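39 kDa initiator binding protein (Trichomonas vaginalis, PDB 1PP7) binds the initiator (Inr) element of core promoters, probably to help set the start of transcription, here through its N-terminal DNA-binding domain. Local coordinates at residues E64-K69 with G100-W105; H39-Y44 with I55-I60. One frame throughout, in Å; residues are numbered along the deposited sequence.

Contact 1. Residues E64-K69 with G100-W105. With nucleotides of chain B.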
loop_
_atom_site.group_PDB
_atom_site.type_symbol
_atom_site.label_atom_id
_atom_site.label_comp_id
_atom_site.label_asym_id
_atom_site.label_seq_id
_atom_site.Cartn_x
_atom_site.Cartn_y
_atom_site.Cartn_z
ATOM N N GLU C 64 -1.439 -12.763 -0.108
ATOM C CA GLU C 64 -2.610 -11.935 -0.196
ATOM C C GLU C 64 -2.503 -10.896 0.897
ATOM O O GLU C 64 -1.911 -11.148 1.947
ATOM C CB GLU C 64 -3.883 -12.812 -0.017
ATOM C CG GLU C 64 -3.818 -14.095 -0.876
ATOM C CD GLU C 64 -5.153 -14.889 -1.015
ATOM O OE1 GLU C 64 -5.146 -15.917 -1.773
ATOM O OE2 GLU C 64 -6.193 -14.502 -0.387
ATOM N N PHE C 65 -3.061 -9.719 0.661
ATOM C CA PHE C 65 -3.059 -8.653 1.661
ATOM C C PHE C 65 -4.439 -8.033 1.639
ATOM O O PHE C 65 -5.213 -8.212 0.698
ATOM C CB PHE C 65 -1.977 -7.561 1.380
ATOM C CG PHE C 65 -2.121 -6.819 0.049
ATOM C CD1 PHE C 65 -1.550 -7.351 -1.139
ATOM C CD2 PHE C 65 -2.698 -5.550 0.002
ATOM C CE1 PHE C 65 -1.547 -6.636 -2.329
ATOM C CE2 PHE C 65 -2.706 -4.802 -1.191
ATOM C CZ PHE C 65 -2.126 -5.347 -2.364
ATOM N N LYS C 66 -4.759 -7.318 2.704
ATOM C CA LYS C 66 -6.026 -6.662 2.789
ATOM C C LYS C 66 -5.655 -5.254 3.077
ATOM O O LYS C 66 -4.567 -5.006 3.604
ATOM C CB LYS C 66 -6.869 -7.220 3.926
ATOM C CG LYS C 66 -6.182 -7.249 5.312
ATOM C CD LYS C 66 -7.284 -7.492 6.361
ATOM C CE LYS C 66 -6.769 -8.204 7.633
ATOM N NZ LYS C 66 -7.797 -8.180 8.788
ATOM N N MET C 67 -6.559 -4.327 2.764
ATOM C CA MET C 67 -6.269 -2.935 3.009
ATOM C C MET C 67 -7.553 -2.156 3.063
ATOM O O MET C 67 -8.602 -2.667 2.690
ATOM C CB MET C 67 -5.359 -2.363 1.881
ATOM C CG MET C 67 -6.057 -2.024 0.557
ATOM S SD MET C 67 -4.876 -1.219 -0.656
ATOM C CE MET C 67 -4.776 -2.390 -1.899
ATOM N N LYS C 68 -7.454 -0.933 3.592
ATOM C CA LYS C 68 -8.556 0.004 3.611
ATOM C C LYS C 68 -8.071 1.055 2.576
ATOM O O LYS C 68 -7.235 1.910 2.875
ATOM C CB LYS C 68 -8.706 0.594 5.012
ATOM C CG LYS C 68 -9.326 -0.367 6.012
ATOM C CD LYS C 68 -9.927 0.383 7.189
ATOM C CE LYS C 68 -10.581 -0.598 8.181
ATOM N NZ LYS C 68 -11.500 -0.007 9.229
ATOM N N LYS C 69 -8.563 0.987 1.345
ATOM C CA LYS C 69 -8.070 1.931 0.330
ATOM C C LYS C 69 -8.182 3.388 0.749
ATOM O O LYS C 69 -7.286 4.187 0.504
ATOM C CB LYS C 69 -8.771 1.704 -1.005
ATOM C CG LYS C 69 -8.499 0.327 -1.495
ATOM C CD LYS C 69 -8.940 0.130 -2.889
ATOM C CE LYS C 69 -10.437 -0.131 -2.942
ATOM N NZ LYS C 69 -10.908 0.086 -4.340
ATOM N N GLY C 100 -16.818 -2.963 5.360
ATOM C CA GLY C 100 -16.352 -2.112 6.432
ATOM C C GLY C 100 -15.044 -1.514 6.010
ATOM O O GLY C 100 -14.085 -1.448 6.789
ATOM N N GLY C 101 -14.984 -1.111 4.746
ATOM C CA GLY C 101 -13.776 -0.499 4.209
ATOM C C GLY C 101 -12.581 -1.403 3.919
ATOM O O GLY C 101 -11.505 -0.948 3.524
ATOM N N TRP C 102 -12.732 -2.689 4.145
ATOM C CA TRP C 102 -11.619 -3.574 3.897
ATOM C C TRP C 102 -11.794 -4.257 2.556
ATOM O O TRP C 102 -12.911 -4.670 2.178
ATOM C CB TRP C 102 -11.520 -4.634 4.972
ATOM C CG TRP C 102 -11.017 -4.112 6.230
ATOM C CD1 TRP C 102 -11.750 -3.705 7.304
ATOM C CD2 TRP C 102 -9.645 -4.006 6.601
ATOM N NE1 TRP C 102 -10.909 -3.364 8.341
ATOM C CE2 TRP C 102 -9.614 -3.536 7.947
ATOM C CE3 TRP C 102 -8.433 -4.272 5.934
ATOM C CZ2 TRP C 102 -8.414 -3.319 8.644
ATOM C CZ3 TRP C 102 -7.256 -4.058 6.607
ATOM C CH2 TRP C 102 -7.247 -3.583 7.963
ATOM N N THR C 103 -10.681 -4.400 1.862
ATOM C CA THR C 103 -10.685 -5.020 0.577
ATOM C C THR C 103 -9.469 -5.973 0.607
ATOM O O THR C 103 -8.561 -5.772 1.422
ATOM C CB THR C 103 -10.761 -3.824 -0.453
ATOM O OG1 THR C 103 -11.679 -4.158 -1.497
ATOM C CG2 THR C 103 -9.470 -3.356 -0.932
ATOM N N GLN C 104 -9.496 -7.068 -0.170
ATOM C CA GLN C 104 -8.384 -8.035 -0.172
ATOM C C GLN C 104 -7.808 -8.168 -1.527
ATOM O O GLN C 104 -8.541 -8.041 -2.516
ATOM C CB GLN C 104 -8.857 -9.389 0.276
ATOM C CG GLN C 104 -8.343 -9.765 1.633
ATOM C CD GLN C 104 -9.069 -10.927 2.187
ATOM O OE1 GLN C 104 -9.136 -11.989 1.544
ATOM N NE2 GLN C 104 -9.643 -10.752 3.398
ATOM N N TRP C 105 -6.503 -8.477 -1.579
ATOM C CA TRP C 105 -5.768 -8.532 -2.841
ATOM C C TRP C 105 -4.636 -9.505 -3.017
ATOM O O TRP C 105 -4.081 -9.974 -2.053
ATOM C CB TRP C 105 -5.135 -7.165 -3.141
ATOM C CG TRP C 105 -6.089 -6.063 -3.127
ATOM C CD1 TRP C 105 -6.670 -5.515 -2.033
ATOM C CD2 TRP C 105 -6.662 -5.409 -4.263
ATOM N NE1 TRP C 105 -7.565 -4.584 -2.401
ATOM C CE2 TRP C 105 -7.590 -4.482 -3.768
ATOM C CE3 TRP C 105 -6.479 -5.517 -5.638
ATOM C CZ2 TRP C 105 -8.353 -3.650 -4.607
ATOM C CZ3 TRP C 105 -7.231 -4.706 -6.475
ATOM C CH2 TRP C 105 -8.162 -3.783 -5.952
ATOM P P DA B 3 -14.502 -1.087 -3.677
ATOM O OP1 DA B 3 -14.333 -2.570 -3.538
ATOM O OP2 DA B 3 -13.572 -0.152 -3.001
ATOM O "O5'" DA B 3 -14.464 -0.729 -5.218
ATOM C "C5'" DA B 3 -14.968 -1.653 -6.173
ATOM C "C4'" DA B 3 -14.902 -1.034 -7.547
ATOM O "O4'" DA B 3 -15.741 0.147 -7.638
ATOM C "C3'" DA B 3 -13.516 -0.590 -8.036
ATOM O "O3'" DA B 3 -13.551 -0.916 -9.403
ATOM C "C2'" DA B 3 -13.591 0.919 -7.930
ATOM C "C1'" DA B 3 -15.024 1.124 -8.358
ATOM N N9 DA B 3 -15.619 2.444 -8.126
ATOM C C8 DA B 3 -15.437 3.326 -7.078
ATOM N N7 DA B 3 -16.103 4.461 -7.217
ATOM C C5 DA B 3 -16.760 4.313 -8.427
ATOM C C6 DA B 3 -17.614 5.179 -9.158
ATOM N N6 DA B 3 -17.968 6.404 -8.740
ATOM N N1 DA B 3 -18.089 4.733 -10.353
ATOM C C2 DA B 3 -17.732 3.497 -10.772
ATOM N N3 DA B 3 -16.942 2.591 -10.168
ATOM C C4 DA B 3 -16.482 3.069 -8.991
HETATM O O HOH W 1 -12.773 -2.056 10.679
#

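Contact 2. Residues H39-Y44 with I55-I60. With ZN (zinc ion), chain I.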
loop_
_atom_site.group_PDB
_atom_site.type_symbol
_atom_site.label_atom_id
_atom_site.label_comp_id
_atom_site.label_asym_id
_atom_site.label_seq_id
_atom_site.Cartn_x
_atom_site.Cartn_y
_atom_site.Cartn_z
ATOM N N HIS C 39 4.639 -2.100 -1.660
ATOM C CA HIS C 39 5.427 -3.137 -1.053
ATOM C C HIS C 39 6.245 -2.650 0.113
ATOM O O HIS C 39 6.296 -3.328 1.163
ATOM C CB HIS C 39 6.307 -3.865 -2.098
ATOM C CG HIS C 39 6.646 -5.271 -1.716
ATOM N ND1 HIS C 39 7.798 -5.601 -1.024
ATOM C CD2 HIS C 39 5.916 -6.414 -1.799
ATOM C CE1 HIS C 39 7.763 -6.885 -0.696
ATOM N NE2 HIS C 39 6.631 -7.403 -1.152
ATOM N N MET C 40 6.898 -1.500 -0.024
ATOM C CA MET C 40 7.671 -1.013 1.133
ATOM C C MET C 40 6.732 -0.684 2.275
ATOM O O MET C 40 7.116 -0.799 3.395
ATOM C CB MET C 40 8.425 0.258 0.820
ATOM C CG MET C 40 9.465 0.062 -0.216
ATOM S SD MET C 40 10.272 1.644 -0.632
ATOM C CE MET C 40 9.857 1.891 -2.449
ATOM N N LEU C 41 5.512 -0.257 1.965
ATOM C CA LEU C 41 4.558 0.149 2.973
ATOM C C LEU C 41 4.129 -1.064 3.772
ATOM O O LEU C 41 4.173 -1.079 4.968
ATOM C CB LEU C 41 3.329 0.760 2.308
ATOM C CG LEU C 41 2.887 2.092 2.873
ATOM C CD1 LEU C 41 1.373 2.183 2.921
ATOM C CD2 LEU C 41 3.463 2.237 4.268
ATOM N N LEU C 42 3.733 -2.083 3.031
ATOM C CA LEU C 42 3.295 -3.369 3.505
ATOM C C LEU C 42 4.416 -3.967 4.372
ATOM O O LEU C 42 4.193 -4.391 5.528
ATOM C CB LEU C 42 3.054 -4.198 2.270
ATOM C CG LEU C 42 1.866 -5.105 2.024
ATOM C CD1 LEU C 42 0.771 -4.970 3.029
ATOM C CD2 LEU C 42 1.417 -4.838 0.625
ATOM N N THR C 43 5.627 -3.967 3.828
ATOM C CA THR C 43 6.776 -4.489 4.519
ATOM C C THR C 43 6.956 -3.771 5.850
ATOM O O THR C 43 7.137 -4.408 6.918
ATOM C CB THR C 43 8.045 -4.325 3.679
ATOM O OG1 THR C 43 7.958 -5.158 2.509
ATOM C CG2 THR C 43 9.284 -4.760 4.487
ATOM N N TYR C 44 6.872 -2.453 5.830
ATOM C CA TYR C 44 7.076 -1.768 7.079
ATOM C C TYR C 44 5.920 -1.899 8.076
ATOM O O TYR C 44 6.134 -2.001 9.277
ATOM C CB TYR C 44 7.415 -0.290 6.847
ATOM C CG TYR C 44 7.289 0.530 8.109
ATOM C CD1 TYR C 44 6.077 1.153 8.425
ATOM C CD2 TYR C 44 8.375 0.661 9.015
ATOM C CE1 TYR C 44 5.933 1.896 9.601
ATOM C CE2 TYR C 44 8.238 1.409 10.212
ATOM C CZ TYR C 44 7.011 2.028 10.499
ATOM O OH TYR C 44 6.824 2.790 11.641
ATOM N N ILE C 55 -3.976 2.242 9.784
ATOM C CA ILE C 55 -4.034 2.390 8.341
ATOM C C ILE C 55 -4.828 1.248 7.683
ATOM O O ILE C 55 -5.809 1.470 6.948
ATOM C CB ILE C 55 -2.645 2.482 7.722
ATOM C CG1 ILE C 55 -1.886 3.646 8.343
ATOM C CG2 ILE C 55 -2.775 2.706 6.221
ATOM C CD1 ILE C 55 -0.461 3.805 7.806
ATOM N N GLY C 56 -4.441 0.021 7.945
ATOM C CA GLY C 56 -5.209 -1.045 7.346
ATOM C C GLY C 56 -4.542 -1.397 6.031
ATOM O O GLY C 56 -4.984 -0.978 4.959
ATOM N N LEU C 57 -3.451 -2.150 6.158
ATOM C CA LEU C 57 -2.638 -2.634 5.072
ATOM C C LEU C 57 -1.749 -3.702 5.688
ATOM O O LEU C 57 -0.760 -3.373 6.329
ATOM C CB LEU C 57 -1.786 -1.508 4.491
ATOM C CG LEU C 57 -1.037 -1.880 3.227
ATOM C CD1 LEU C 57 -2.014 -2.592 2.333
ATOM C CD2 LEU C 57 -0.428 -0.629 2.565
ATOM N N SER C 58 -2.128 -4.974 5.505
ATOM C CA SER C 58 -1.370 -6.117 6.034
ATOM C C SER C 58 -1.523 -7.450 5.283
ATOM O O SER C 58 -2.537 -7.725 4.650
ATOM C CB SER C 58 -1.678 -6.334 7.544
ATOM O OG SER C 58 -3.052 -6.407 7.814
ATOM N N TRP C 59 -0.483 -8.271 5.335
ATOM C CA TRP C 59 -0.549 -9.576 4.677
ATOM C C TRP C 59 -1.456 -10.519 5.472
ATOM O O TRP C 59 -1.439 -10.551 6.716
ATOM C CB TRP C 59 0.830 -10.226 4.600
ATOM C CG TRP C 59 1.827 -9.482 3.747
ATOM C CD1 TRP C 59 2.881 -8.720 4.191
ATOM C CD2 TRP C 59 1.893 -9.466 2.304
ATOM N NE1 TRP C 59 3.587 -8.244 3.116
ATOM C CE2 TRP C 59 3.004 -8.687 1.952
ATOM C CE3 TRP C 59 1.121 -10.042 1.288
ATOM C CZ2 TRP C 59 3.361 -8.460 0.641
ATOM C CZ3 TRP C 59 1.472 -9.824 -0.018
ATOM C CH2 TRP C 59 2.584 -9.034 -0.334
ATOM N N ILE C 60 -2.251 -11.293 4.768
ATOM C CA ILE C 60 -3.079 -12.273 5.458
ATOM C C ILE C 60 -2.421 -13.668 5.154
ATOM O O ILE C 60 -2.695 -14.662 5.806
ATOM C CB ILE C 60 -4.572 -12.140 5.012
ATOM C CG1 ILE C 60 -4.722 -12.426 3.528
ATOM C CG2 ILE C 60 -5.057 -10.693 5.283
ATOM C CD1 ILE C 60 -6.081 -12.036 3.017
HETATM ZN ZN ZN I . 9.639 -4.685 -0.960
HETATM O O HOH W 2 6.622 -7.485 2.821
HETATM O O HOH W 3 10.220 -3.965 1.161
#

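Contact 1. Residues E64-K69 with G100-W105
Phe65 with Trp105 and Met67 with Thr103 are the hydrogen-bonded pairs of an antiparallel ladder that joins strands 65-67 and 102-106, the two inner strands of the four-stranded sheet. Four backbone bonds hold it: Phe65 N to Trp105 O, Trp105 N to Phe65 O, Met67 N to Thr103 O and Thr103 N to Met67 O. On the inner face bulky apolar Phe65, Met67 and Trp105 suit the core, while small Thr103, beside Met67, satisfies its hydroxyl on Gln96 O. Trp105 CB sits over the Phe65 ring, 3.8 Å from its centroid, while Met67 CE lies over the Trp105 five-membered ring, 3.7 Å from that centroid. A bend at chi3 (114°) puts this flexible methyl there, in a CH-pi contact. Leu87 of helix 80-89 touches both Met67 and Trp105.

On the other face the Trp102 indole is sandwiched between two lysines. Lys68 CG rests over the centre of the six-membered ring, 3.6 Å above its plane; from the opposite side Lys66 NZ approaches the same ring in a cation-pi contact, 4.7 Å from the centroid. Water 1, in the indole plane, links Trp102 NE1 to Lys68 NZ.

Lys69, long, flexible and cationic at its end, passes Thr103 CG2 to reach DNA: NZ makes a weak hydrogen bond of 3.0 Å to the phosphate OP2 of DA3 of chain B and another to Asn84 OD1. Gly100 and Gly101, lacking side chains, easily adopt positive phi in the turn from strand 93-99 to strand 102-106, a hairpin that is probably the wing of a winged-helix domain.

Contact 2. Residues H39-Y44 with I55-I60
Leu41 and Leu42 of helix 34-45 press against Leu57 of strand 57-59, and Leu42 also against Trp59; this apolar strip is the tightly packed part of the contact. Leu41 CD1 meets Leu57 CD2 at 3.4 Å. Leu42 CD1 touches Leu57 CG at 3.6 Å. Leu57 reaches in because its CG is anti to the backbone N (chi1 -172°), and its branched end fits between the two helical leucines. Leu42 CG lies over a face of the Trp59 indole, 3.6 Å above the plane and offset toward the rim, a broad apolar surface suited to a methine. Here a helix packs at 74° across the edge strand of a sheet consistent with a winged-helix domain, the segment axes 7.7 Å apart; Phe65 of the neighbouring strand also touches both Leu42 and Leu57.

The contact turns polar at the buried His39, whose NE2 stands at the edge of Trp59, near CZ2, and hydrogen-bonds Thr111 O, while ND1 binds a zinc ion at 2.1 Å. Imidazole suits this place, since its two nitrogens can serve protein and metal at once. The solvent side lies at Thr43: water 3, also on the zinc, donates to Thr43 OG1, which in turn donates to His39 O at 2.8 Å, one helical turn back. Water 2 bridges Trp59 and the exposed Thr43, accepting from Trp59 NE1 at 3.1 Å and donating to Thr43 OG1.

Overall arrangement
The two contacts follow in series along the chain, contact 2 closing before contact 1 opens, and their centres lie 10 Å apart. They share one antiparallel sheet: strand 57-59 of contact 2 is an outer strand, and its neighbour 65-67 belongs to contact 1. Probable backbone hydrogen bonds from Lys66 N to Ser58 O and from Lys68 N to Gly56 O join them. Helix 34-45 thus packs on the sheet margin, while contact 1 carries the sheet inward to strand 102-106 and the probable wing hairpin. Both fall within the initiator-binding domain; contact 1 touches a DNA phosphate through Lys69, whereas contact 2, about 10 Å from the nucleic acid at its nearest atom, holds the zinc ligand His39.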